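Local coordinates for methylmalonyl-CoA carboxyltransferase 5S subunit (Propionibacterium freudenreichii subsp. shermanii, PDB 1RQB), which catalyses the transfer of a carboxyl group from biotin on the 1.3S subunit of transcarboxylase to pyruvate, forming oxaloacetate in a cobalt-dependent TIM barrel, at residues 38-43 / 298-303; 45-50 / 471-476; 64-69 / 97-102; 252-257 / 288-293. All blocks are in the same frame, centred on the assembly; numbering follows the deposited sequence.

Contact 1: 38-43 / 298-303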
# COMPACT_ATOMS: atom_id res chain seq x y z
N SER A 38 -6.80 0.48 14.14
CA SER A 38 -7.28 0.69 12.77
C SER A 38 -7.38 -0.62 11.98
O SER A 38 -8.24 -0.75 11.12
CB SER A 38 -6.33 1.64 12.04
OG SER A 38 -6.23 2.88 12.72
N LEU A 39 -6.52 -1.59 12.28
CA LEU A 39 -6.52 -2.82 11.47
C LEU A 39 -7.21 -4.00 12.14
O LEU A 39 -7.68 -4.90 11.43
CB LEU A 39 -5.08 -3.20 11.13
CG LEU A 39 -4.38 -2.24 10.16
CD1 LEU A 39 -2.90 -2.54 10.09
CD2 LEU A 39 -5.04 -2.34 8.79
N MSE A 40 -7.29 -4.05 13.46
CA MSE A 40 -7.89 -5.24 14.08
C MSE A 40 -8.76 -4.90 15.30
O MSE A 40 -8.73 -5.58 16.32
CB MSE A 40 -6.80 -6.26 14.41
CG MSE A 40 -5.62 -5.75 15.17
SE MSE A 40 -3.98 -6.67 14.56
CE MSE A 40 -3.58 -5.61 13.02
N ALA A 41 -9.54 -3.84 15.14
CA ALA A 41 -10.54 -3.38 16.11
C ALA A 41 -9.96 -3.19 17.52
O ALA A 41 -10.65 -3.46 18.51
CB ALA A 41 -11.71 -4.38 16.14
N THR A 42 -8.71 -2.74 17.62
CA THR A 42 -8.08 -2.44 18.92
C THR A 42 -8.04 -3.67 19.83
O THR A 42 -7.93 -3.52 21.05
CB THR A 42 -8.88 -1.34 19.69
OG1 THR A 42 -9.55 -0.47 18.77
CG2 THR A 42 -7.95 -0.52 20.55
N ARG A 43 -8.05 -4.87 19.27
CA ARG A 43 -8.09 -6.09 20.10
C ARG A 43 -6.70 -6.61 20.49
O ARG A 43 -6.61 -7.62 21.19
CB ARG A 43 -8.83 -7.20 19.37
CG ARG A 43 -10.32 -6.96 19.14
CD ARG A 43 -11.04 -6.74 20.46
NE ARG A 43 -12.47 -7.03 20.36
CZ ARG A 43 -13.38 -6.28 19.76
NH1 ARG A 43 -13.05 -5.14 19.17
NH2 ARG A 43 -14.65 -6.68 19.76
N PRO A 298 -1.57 -13.02 12.21
CA PRO A 298 -2.56 -14.01 11.76
C PRO A 298 -3.60 -14.44 12.81
O PRO A 298 -4.71 -14.84 12.46
CB PRO A 298 -1.70 -15.19 11.29
CG PRO A 298 -0.44 -14.50 10.83
CD PRO A 298 -0.20 -13.52 11.96
N LYS A 299 -3.24 -14.34 14.09
CA LYS A 299 -4.16 -14.73 15.17
C LYS A 299 -5.35 -13.77 15.28
O LYS A 299 -6.35 -14.09 15.92
CB LYS A 299 -3.42 -14.76 16.52
CG LYS A 299 -2.27 -15.74 16.58
CD LYS A 299 -1.72 -15.90 18.00
CE LYS A 299 -1.25 -14.58 18.61
NZ LYS A 299 -0.65 -14.81 19.96
N TYR A 300 -5.26 -12.60 14.65
CA TYR A 300 -6.34 -11.60 14.75
C TYR A 300 -7.17 -11.54 13.46
O TYR A 300 -7.91 -10.59 13.25
CB TYR A 300 -5.72 -10.22 15.04
CG TYR A 300 -5.14 -10.14 16.43
CD1 TYR A 300 -3.85 -10.62 16.71
CD2 TYR A 300 -5.91 -9.65 17.49
CE1 TYR A 300 -3.36 -10.61 18.02
CE2 TYR A 300 -5.43 -9.64 18.79
CZ TYR A 300 -4.17 -10.12 19.06
OH TYR A 300 -3.72 -10.11 20.35
N LYS A 301 -7.10 -12.58 12.64
CA LYS A 301 -7.81 -12.59 11.35
C LYS A 301 -9.31 -12.32 11.50
O LYS A 301 -9.91 -11.72 10.62
CB LYS A 301 -7.61 -13.91 10.62
CG LYS A 301 -8.20 -15.12 11.31
CD LYS A 301 -8.02 -16.36 10.45
CE LYS A 301 -8.67 -16.17 9.09
NZ LYS A 301 -8.52 -17.36 8.20
N LYS A 302 -9.93 -12.77 12.59
CA LYS A 302 -11.38 -12.57 12.75
C LYS A 302 -11.73 -11.08 12.89
O LYS A 302 -12.91 -10.72 12.82
CB LYS A 302 -11.92 -13.31 13.99
CG LYS A 302 -11.78 -14.84 13.98
CD LYS A 302 -12.55 -15.49 12.83
CE LYS A 302 -12.47 -17.02 12.91
NZ LYS A 302 -13.34 -17.68 11.89
N PHE A 303 -10.75 -10.21 13.11
CA PHE A 303 -11.07 -8.79 13.30
C PHE A 303 -10.53 -7.93 12.15
O PHE A 303 -10.63 -6.70 12.21
CB PHE A 303 -10.46 -8.26 14.62
CG PHE A 303 -10.90 -9.02 15.84
CD1 PHE A 303 -10.13 -10.06 16.34
CD2 PHE A 303 -12.10 -8.70 16.47
CE1 PHE A 303 -10.55 -10.78 17.46
CE2 PHE A 303 -12.53 -9.41 17.60
CZ PHE A 303 -11.76 -10.45 18.09
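Where helix 31-39 ends, a type I' beta turn from Met40 to Arg43 presents both of its end residues to Tyr300 and Phe303, on the chain that has just left helix 283-296. Arg43 sets its CG methylene over the centre of the Phe303 ring in a CH-pi contact. Arg43 CG stands 3.7 Å from the centroid of the Phe303 ring and 14° off the normal, and the two side chains cross at about a right angle. Beyond CG the chain bends (chi2 -59°), and the guanidinium, its plane 42° from the ring, holds Phe303 CE2 over one face toward the rim. Arg43 NH1 turns back to the turn itself, reaching a lone pair of Ala41 O at 3.0 Å, with the oxygen in the guanidinium plane. An alanine in place of Arg43 would probably leave this face of Phe303 without its methylene partner and Ala41 O without its side-chain donor. In the TIM barrel, helix 31-39 follows the strand 23-29 and carries the cobalt ligand Asp34 and the substrate-binding residues around it, so the contact ties the end of that helix to the chain after a later one. Met40, a selenomethionine, approaches Tyr300 obliquely: Met40 SE lies 4.0 Å from Tyr300 CB and 4.8 Å from the centroid of the Tyr300 ring. At the ring's edge, near its plane, Arg43 O comes 3.4 Å from Tyr300 CE2, while the phenol OH bonds to Asp48.

Contact 2: 45-50 / 471-476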
# COMPACT_ATOMS: atom_id res chain seq x y z
N ALA A 45 -3.69 -7.88 22.28
CA ALA A 45 -3.45 -8.22 23.69
C ALA A 45 -2.04 -7.80 24.10
O ALA A 45 -1.09 -7.92 23.32
CB ALA A 45 -3.62 -9.72 23.90
N MSE A 46 -1.90 -7.34 25.34
CA MSE A 46 -0.61 -6.88 25.86
C MSE A 46 0.43 -8.00 25.73
O MSE A 46 1.59 -7.75 25.41
CB MSE A 46 -0.75 -6.46 27.33
CG MSE A 46 0.52 -5.86 27.90
SE MSE A 46 1.08 -4.29 26.85
CE MSE A 46 1.93 -3.29 28.29
N GLU A 47 0.01 -9.25 25.95
CA GLU A 47 0.91 -10.41 25.87
C GLU A 47 1.56 -10.49 24.48
O GLU A 47 2.69 -10.96 24.35
CB GLU A 47 0.12 -11.70 26.14
CG GLU A 47 -1.06 -11.93 25.20
CD GLU A 47 -1.99 -13.06 25.64
OE1 GLU A 47 -2.51 -13.01 26.77
OE2 GLU A 47 -2.22 -14.00 24.83
N ASP A 48 0.86 -10.01 23.46
CA ASP A 48 1.37 -10.10 22.08
C ASP A 48 2.23 -8.88 21.71
O ASP A 48 2.81 -8.85 20.63
CB ASP A 48 0.20 -10.22 21.09
CG ASP A 48 -0.46 -11.60 21.12
OD1 ASP A 48 0.26 -12.60 21.32
OD2 ASP A 48 -1.69 -11.70 20.92
N MSE A 49 2.34 -7.90 22.60
CA MSE A 49 3.11 -6.68 22.28
C MSE A 49 4.40 -6.55 23.09
O MSE A 49 5.41 -6.07 22.57
CB MSE A 49 2.28 -5.42 22.54
CG MSE A 49 1.03 -5.26 21.70
SE MSE A 49 0.17 -3.51 22.01
CE MSE A 49 -0.99 -3.97 23.49
N VAL A 50 4.39 -6.94 24.36
CA VAL A 50 5.55 -6.73 25.24
C VAL A 50 6.86 -7.27 24.66
O VAL A 50 7.92 -6.70 24.90
CB VAL A 50 5.35 -7.33 26.66
CG1 VAL A 50 4.23 -6.57 27.37
CG2 VAL A 50 5.04 -8.82 26.57
N PRO A 471 -5.53 -10.17 32.55
CA PRO A 471 -5.92 -9.89 31.17
C PRO A 471 -6.05 -11.15 30.30
O PRO A 471 -5.34 -12.13 30.49
CB PRO A 471 -4.83 -8.95 30.68
CG PRO A 471 -3.65 -9.36 31.45
CD PRO A 471 -4.19 -9.64 32.84
N HIS A 472 -6.99 -11.10 29.37
CA HIS A 472 -7.22 -12.23 28.46
C HIS A 472 -7.01 -11.76 27.02
O HIS A 472 -6.74 -10.58 26.77
CB HIS A 472 -8.63 -12.77 28.63
CG HIS A 472 -8.99 -13.09 30.05
ND1 HIS A 472 -8.15 -13.79 30.89
CD2 HIS A 472 -10.11 -12.83 30.77
CE1 HIS A 472 -8.74 -13.95 32.06
NE2 HIS A 472 -9.93 -13.38 32.01
N SER A 473 -7.11 -12.69 26.09
CA SER A 473 -6.95 -12.37 24.66
C SER A 473 -8.18 -12.89 23.92
O SER A 473 -8.77 -13.91 24.30
CB SER A 473 -5.69 -13.04 24.10
OG SER A 473 -5.59 -12.81 22.71
N VAL A 474 -8.60 -12.18 22.89
CA VAL A 474 -9.76 -12.63 22.11
C VAL A 474 -9.28 -13.11 20.74
O VAL A 474 -10.07 -13.37 19.84
CB VAL A 474 -10.79 -11.50 21.93
CG1 VAL A 474 -11.41 -11.16 23.27
CG2 VAL A 474 -10.12 -10.26 21.31
N ALA A 475 -7.96 -13.21 20.60
CA ALA A 475 -7.34 -13.66 19.34
C ALA A 475 -7.38 -15.19 19.30
O ALA A 475 -7.53 -15.84 20.33
CB ALA A 475 -5.89 -13.18 19.28
N LEU A 476 -7.24 -15.74 18.11
CA LEU A 476 -7.22 -17.20 17.96
C LEU A 476 -5.95 -17.72 18.64
O LEU A 476 -4.94 -17.03 18.69
CB LEU A 476 -7.19 -17.58 16.47
CG LEU A 476 -8.36 -17.04 15.65
CD1 LEU A 476 -8.11 -17.28 14.17
CD2 LEU A 476 -9.65 -17.73 16.08
O HOH W 1 -4.38 -8.09 27.11
O HOH W 2 -3.22 -13.43 21.96
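Ser473 faces Ala45, Glu47 and Asp48 from an ST turn, in which its OG accepts from Ala475 N at 3.2 Å with an N-H...O angle of 161°. The contact joins a loop of the carboxyltransferase barrel to a loop of the conserved carboxylase domain late in the chain. Direct contact is packing alone, without a hydrogen bond across the segments: Ala45 CB rests 3.9 Å from Ser473 OG, and Glu47 OE2 comes to 3.7 Å from Ser473 CB. Water does the polar work. With OG anti to its own backbone N (chi1 176°), Ser473 donates from OG to one water at 2.6 Å, and that water in turn donates to Asp48 OD2 and to Glu47 OE2. Two carboxylates thus share a single hydroxyl-fed water. Replacing Ser473 with an alanine would remove OG and would probably leave this water without its donor and Ala475 N without its turn acceptor. Asp48 is further fixed by Lys299 and Tyr300, so its carboxylate does not depend on the water alone. On the backbone side a second water accepts from Met46 N at 3.1 Å and donates weakly to His472 O.

Contact 3: 64-69 / 97-102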
# COMPACT_ATOMS: atom_id res chain seq x y z
N VAL A 64 6.72 6.96 20.65
CA VAL A 64 6.02 5.67 20.48
C VAL A 64 4.57 5.86 20.95
O VAL A 64 4.32 6.05 22.13
CB VAL A 64 6.70 4.58 21.33
CG1 VAL A 64 5.96 3.26 21.19
CG2 VAL A 64 8.18 4.43 20.88
N GLU A 65 3.62 5.83 20.02
CA GLU A 65 2.23 6.01 20.45
C GLU A 65 1.79 4.68 21.07
O GLU A 65 1.86 3.64 20.43
CB GLU A 65 1.34 6.38 19.25
CG GLU A 65 -0.04 6.87 19.67
CD GLU A 65 -1.03 6.93 18.53
OE1 GLU A 65 -1.57 8.02 18.26
OE2 GLU A 65 -1.27 5.87 17.91
N CYS A 66 1.34 4.70 22.33
CA CYS A 66 1.00 3.42 22.96
C CYS A 66 -0.19 3.53 23.91
O CYS A 66 -0.47 2.59 24.66
CB CYS A 66 2.21 2.91 23.74
SG CYS A 66 2.74 4.09 25.00
N TRP A 67 -0.92 4.64 23.89
CA TRP A 67 -2.04 4.75 24.84
C TRP A 67 -3.07 5.74 24.32
O TRP A 67 -2.83 6.49 23.37
CB TRP A 67 -1.50 5.20 26.21
CG TRP A 67 -2.24 4.62 27.40
CD1 TRP A 67 -2.40 3.29 27.69
CD2 TRP A 67 -2.89 5.34 28.46
NE1 TRP A 67 -3.10 3.14 28.87
CE2 TRP A 67 -3.41 4.38 29.36
CE3 TRP A 67 -3.07 6.71 28.74
CZ2 TRP A 67 -4.11 4.74 30.53
CZ3 TRP A 67 -3.77 7.07 29.90
CH2 TRP A 67 -4.27 6.09 30.78
N GLY A 68 -4.25 5.73 24.94
CA GLY A 68 -5.29 6.64 24.52
C GLY A 68 -6.06 6.10 23.34
O GLY A 68 -5.97 4.91 23.01
N GLY A 69 -6.81 6.97 22.68
CA GLY A 69 -7.61 6.52 21.56
C GLY A 69 -8.63 5.55 22.12
O GLY A 69 -9.10 5.71 23.24
N SER A 97 12.24 5.92 25.79
CA SER A 97 11.40 6.46 24.71
C SER A 97 10.40 7.50 25.21
O SER A 97 10.00 7.50 26.37
CB SER A 97 10.60 5.32 24.06
OG SER A 97 11.44 4.24 23.69
N ARG A 98 10.00 8.38 24.29
CA ARG A 98 8.94 9.35 24.58
C ARG A 98 7.62 8.62 24.33
O ARG A 98 7.32 8.27 23.19
CB ARG A 98 8.95 10.57 23.64
CG ARG A 98 10.16 11.46 23.68
CD ARG A 98 9.87 12.73 22.86
NE ARG A 98 11.03 13.62 22.82
CZ ARG A 98 12.11 13.40 22.07
NH1 ARG A 98 12.20 12.32 21.29
NH2 ARG A 98 13.12 14.26 22.13
N LEU A 99 6.84 8.37 25.37
CA LEU A 99 5.55 7.70 25.17
C LEU A 99 4.53 8.75 24.74
O LEU A 99 4.55 9.88 25.23
CB LEU A 99 5.09 7.00 26.45
CG LEU A 99 6.09 5.99 27.04
CD1 LEU A 99 5.40 5.18 28.15
CD2 LEU A 99 6.58 5.06 25.95
N GLN A 100 3.65 8.37 23.82
CA GLN A 100 2.66 9.33 23.31
C GLN A 100 1.26 8.72 23.36
O GLN A 100 1.09 7.52 23.20
CB GLN A 100 3.03 9.68 21.87
CG GLN A 100 2.15 10.71 21.20
CD GLN A 100 2.76 11.21 19.89
OE1 GLN A 100 3.95 11.51 19.83
NE2 GLN A 100 1.94 11.32 18.86
N MSE A 101 0.26 9.57 23.61
CA MSE A 101 -1.14 9.11 23.64
C MSE A 101 -1.99 10.10 22.84
O MSE A 101 -1.57 11.23 22.57
CB MSE A 101 -1.70 9.06 25.06
CG MSE A 101 -1.92 10.44 25.72
SE MSE A 101 -2.97 10.35 27.39
CE MSE A 101 -4.53 9.43 26.70
N LEU A 102 -3.18 9.65 22.47
CA LEU A 102 -4.17 10.47 21.77
C LEU A 102 -5.28 10.74 22.79
O LEU A 102 -5.82 9.80 23.38
CB LEU A 102 -4.76 9.72 20.56
CG LEU A 102 -5.82 10.51 19.78
CD1 LEU A 102 -5.15 11.68 19.07
CD2 LEU A 102 -6.54 9.61 18.77
O HOH W 3 -0.90 10.35 19.38
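Met101 holds its CG between its own backbone N and carbonyl carbon (chi1 70°), and a bend at chi3 (-55°) carries the methyl CE to 3.7 Å from Trp67 CE3. The two side chains run side by side, pointing the same way, and SE lies in the plane of the indole at its edge, a Met-aromatic contact. They project from two neighbouring parallel strands of the TIM barrel, which are linked by a crossover through helices 71-77 and 83-93. Val64 N bonds to Arg98 O and Cys66 N to Gln100 O nearly along the C=O axis, whereas Gln100 N reaches Val64 O from above the carbonyl plane. Between Glu65 and Trp67 the register slips by one residue, a beta bulge at Cys66, whose SG packs 4.0 Å from Leu99 CB. After it the pairing resumes with a weak bond from Leu102 N to Trp67 O and one of 3.1 Å from Gly69 N to Leu102 O. Gly68 has no side chain to accommodate: a CB there would run into Leu102 O and Met101 CE. Trp67, Leu99 and Met101 pack against helices 83-93 and 116-128, whereas Glu65 and Gln100 occupy the other face. There a water donates to Glu65 OE1 at 2.7 Å and accepts from Gln100 NE2 at 3.0 Å, while Gln100 OE1 is hydrogen-bonded to Ser63 OG. Glu65 OE2 binds Arg33 and the backbone N of the cobalt ligand Asp34, which makes Glu65 a buried second-shell carboxylate that probably helps to position the metal site.

Contact 4: 252-257 / 288-293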
# COMPACT_ATOMS: atom_id res chain seq x y z
N ALA A 252 3.63 2.96 10.68
CA ALA A 252 3.42 1.69 11.39
C ALA A 252 4.36 0.64 10.81
O ALA A 252 4.54 0.57 9.59
CB ALA A 252 1.96 1.22 11.22
N ILE A 253 4.95 -0.20 11.67
CA ILE A 253 5.86 -1.25 11.19
C ILE A 253 5.18 -1.99 10.04
O ILE A 253 3.98 -2.25 10.08
CB ILE A 253 6.28 -2.18 12.36
CG1 ILE A 253 7.62 -2.88 12.03
CG2 ILE A 253 5.17 -3.18 12.65
CD1 ILE A 253 8.81 -1.91 11.97
N SER A 254 5.96 -2.35 9.01
CA SER A 254 5.43 -2.90 7.75
C SER A 254 4.49 -4.10 7.90
O SER A 254 3.58 -4.24 7.09
CB SER A 254 6.57 -3.20 6.77
OG SER A 254 7.40 -4.24 7.23
N SER A 255 4.68 -4.98 8.88
CA SER A 255 3.79 -6.15 9.00
C SER A 255 2.42 -5.76 9.58
O SER A 255 1.51 -6.59 9.64
CB SER A 255 4.44 -7.23 9.86
OG SER A 255 5.00 -6.67 11.04
N MSE A 256 2.27 -4.51 9.99
CA MSE A 256 1.01 -4.01 10.56
C MSE A 256 0.68 -2.67 9.90
O MSE A 256 0.35 -1.72 10.60
CB MSE A 256 1.19 -3.73 12.05
CG MSE A 256 1.64 -4.91 12.86
SE MSE A 256 0.08 -5.92 13.28
CE MSE A 256 -0.59 -4.84 14.75
N SER A 257 0.73 -2.61 8.57
CA SER A 257 0.52 -1.35 7.85
C SER A 257 -0.41 -1.52 6.65
O SER A 257 -0.82 -2.62 6.31
CB SER A 257 1.87 -0.83 7.34
OG SER A 257 2.37 -1.67 6.31
N LYS A 288 13.48 -6.76 13.41
CA LYS A 288 13.05 -7.61 14.53
C LYS A 288 11.61 -7.29 14.93
O LYS A 288 10.83 -8.18 15.25
CB LYS A 288 13.96 -7.41 15.75
CG LYS A 288 15.41 -7.80 15.54
CD LYS A 288 16.19 -7.60 16.83
CE LYS A 288 17.68 -7.88 16.64
NZ LYS A 288 17.95 -9.21 16.03
N ILE A 289 11.26 -6.01 14.92
CA ILE A 289 9.90 -5.60 15.28
C ILE A 289 8.93 -6.13 14.22
O ILE A 289 7.86 -6.67 14.53
CB ILE A 289 9.80 -4.06 15.36
CG1 ILE A 289 10.75 -3.55 16.45
CG2 ILE A 289 8.35 -3.62 15.66
CD1 ILE A 289 11.08 -2.06 16.33
N ARG A 290 9.32 -5.99 12.96
CA ARG A 290 8.48 -6.44 11.85
C ARG A 290 8.17 -7.93 11.98
O ARG A 290 7.02 -8.35 11.88
CB ARG A 290 9.18 -6.22 10.51
CG ARG A 290 8.32 -6.64 9.34
CD ARG A 290 9.05 -6.51 8.03
NE ARG A 290 10.08 -7.52 7.87
CZ ARG A 290 9.87 -8.69 7.29
NH1 ARG A 290 8.66 -8.99 6.82
NH2 ARG A 290 10.87 -9.56 7.16
N ASP A 291 9.22 -8.73 12.17
CA ASP A 291 9.09 -10.19 12.28
C ASP A 291 8.24 -10.56 13.49
O ASP A 291 7.46 -11.51 13.46
CB ASP A 291 10.47 -10.84 12.36
CG ASP A 291 11.17 -10.90 11.00
OD1 ASP A 291 10.54 -10.48 10.00
OD2 ASP A 291 12.33 -11.37 10.93
N HIS A 292 8.38 -9.80 14.56
CA HIS A 292 7.59 -10.08 15.77
C HIS A 292 6.10 -9.99 15.46
O HIS A 292 5.33 -10.90 15.76
CB HIS A 292 7.91 -9.05 16.86
CG HIS A 292 7.08 -9.23 18.09
ND1 HIS A 292 7.42 -10.11 19.09
CD2 HIS A 292 5.89 -8.70 18.44
CE1 HIS A 292 6.47 -10.12 20.01
NE2 HIS A 292 5.53 -9.27 19.64
N PHE A 293 5.68 -8.88 14.85
CA PHE A 293 4.24 -8.71 14.59
C PHE A 293 3.77 -9.56 13.41
O PHE A 293 2.59 -9.90 13.33
CB PHE A 293 3.90 -7.23 14.41
CG PHE A 293 3.93 -6.47 15.71
CD1 PHE A 293 5.03 -5.68 16.04
CD2 PHE A 293 2.92 -6.64 16.65
CE1 PHE A 293 5.12 -5.08 17.31
CE2 PHE A 293 3.00 -6.05 17.92
CZ PHE A 293 4.11 -5.27 18.25
O HOH W 4 6.13 -6.66 6.24
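Ser255 and Arg290 bring their CA atoms to 5.5 Å where a turn, closed by a bond from Met256 N to Ile253 O, meets the flank of helix 283-296. The single direct hydrogen bond between the segments runs from Ser255 OG to Arg290 O, 2.8 Å long, in the carbonyl plane and on a lone pair. Ser255 OG is set between its backbone N and carbonyl carbon (chi1 46°), which directs it at the helix. Next to it Ser254 OG, bonded to Glu266, also receives a water that Arg290 NH1 reaches weakly. The guanidinium carries Asp291 OD1 over one face, a pairing of charges with no N-H aimed at the oxygen. Apolar packing completes the join. Ile253 CG1 lies 3.8 Å from Ile289 CG2, and Met256 CG 3.6 Å from Phe293 CB. The Met256 and Phe293 side chains cross at about a right angle, Met256 SE standing obliquely to the Phe293 ring at 5.4 Å from its centroid. The loop follows strand 248-251, and around this seam Val31 of helix 31-39 touches Ile253, Met256 and Phe293, helix 53-58 packs on Ile289, and Val309 of the second subunit packs on Ser254 and Ser257.

How the contacts relate
Contacts 3 and 4 are buried, contacts 1 and 2 only partly so, and the chemistry follows. Contact 3, nearest the chain's centre, is backbone pairing between barrel strands near the cobalt site. Contact 4 fastens a loop after a strand to a barrel helix with one hydroxyl and apolar packing, contact 1 relies on aromatic rings, and contact 2 on waters. Contacts 1 and 4 both involve helix 283-296 or the chain just after it, and meet where Met40 CE lies 3.5 Å from Met256 CE. Asp48 of contact 2 joins three contacts: its carboxylate takes Tyr300 and Lys299 of contact 1, its carbonyl His292 of contact 4. Contact 3 touches none of the others.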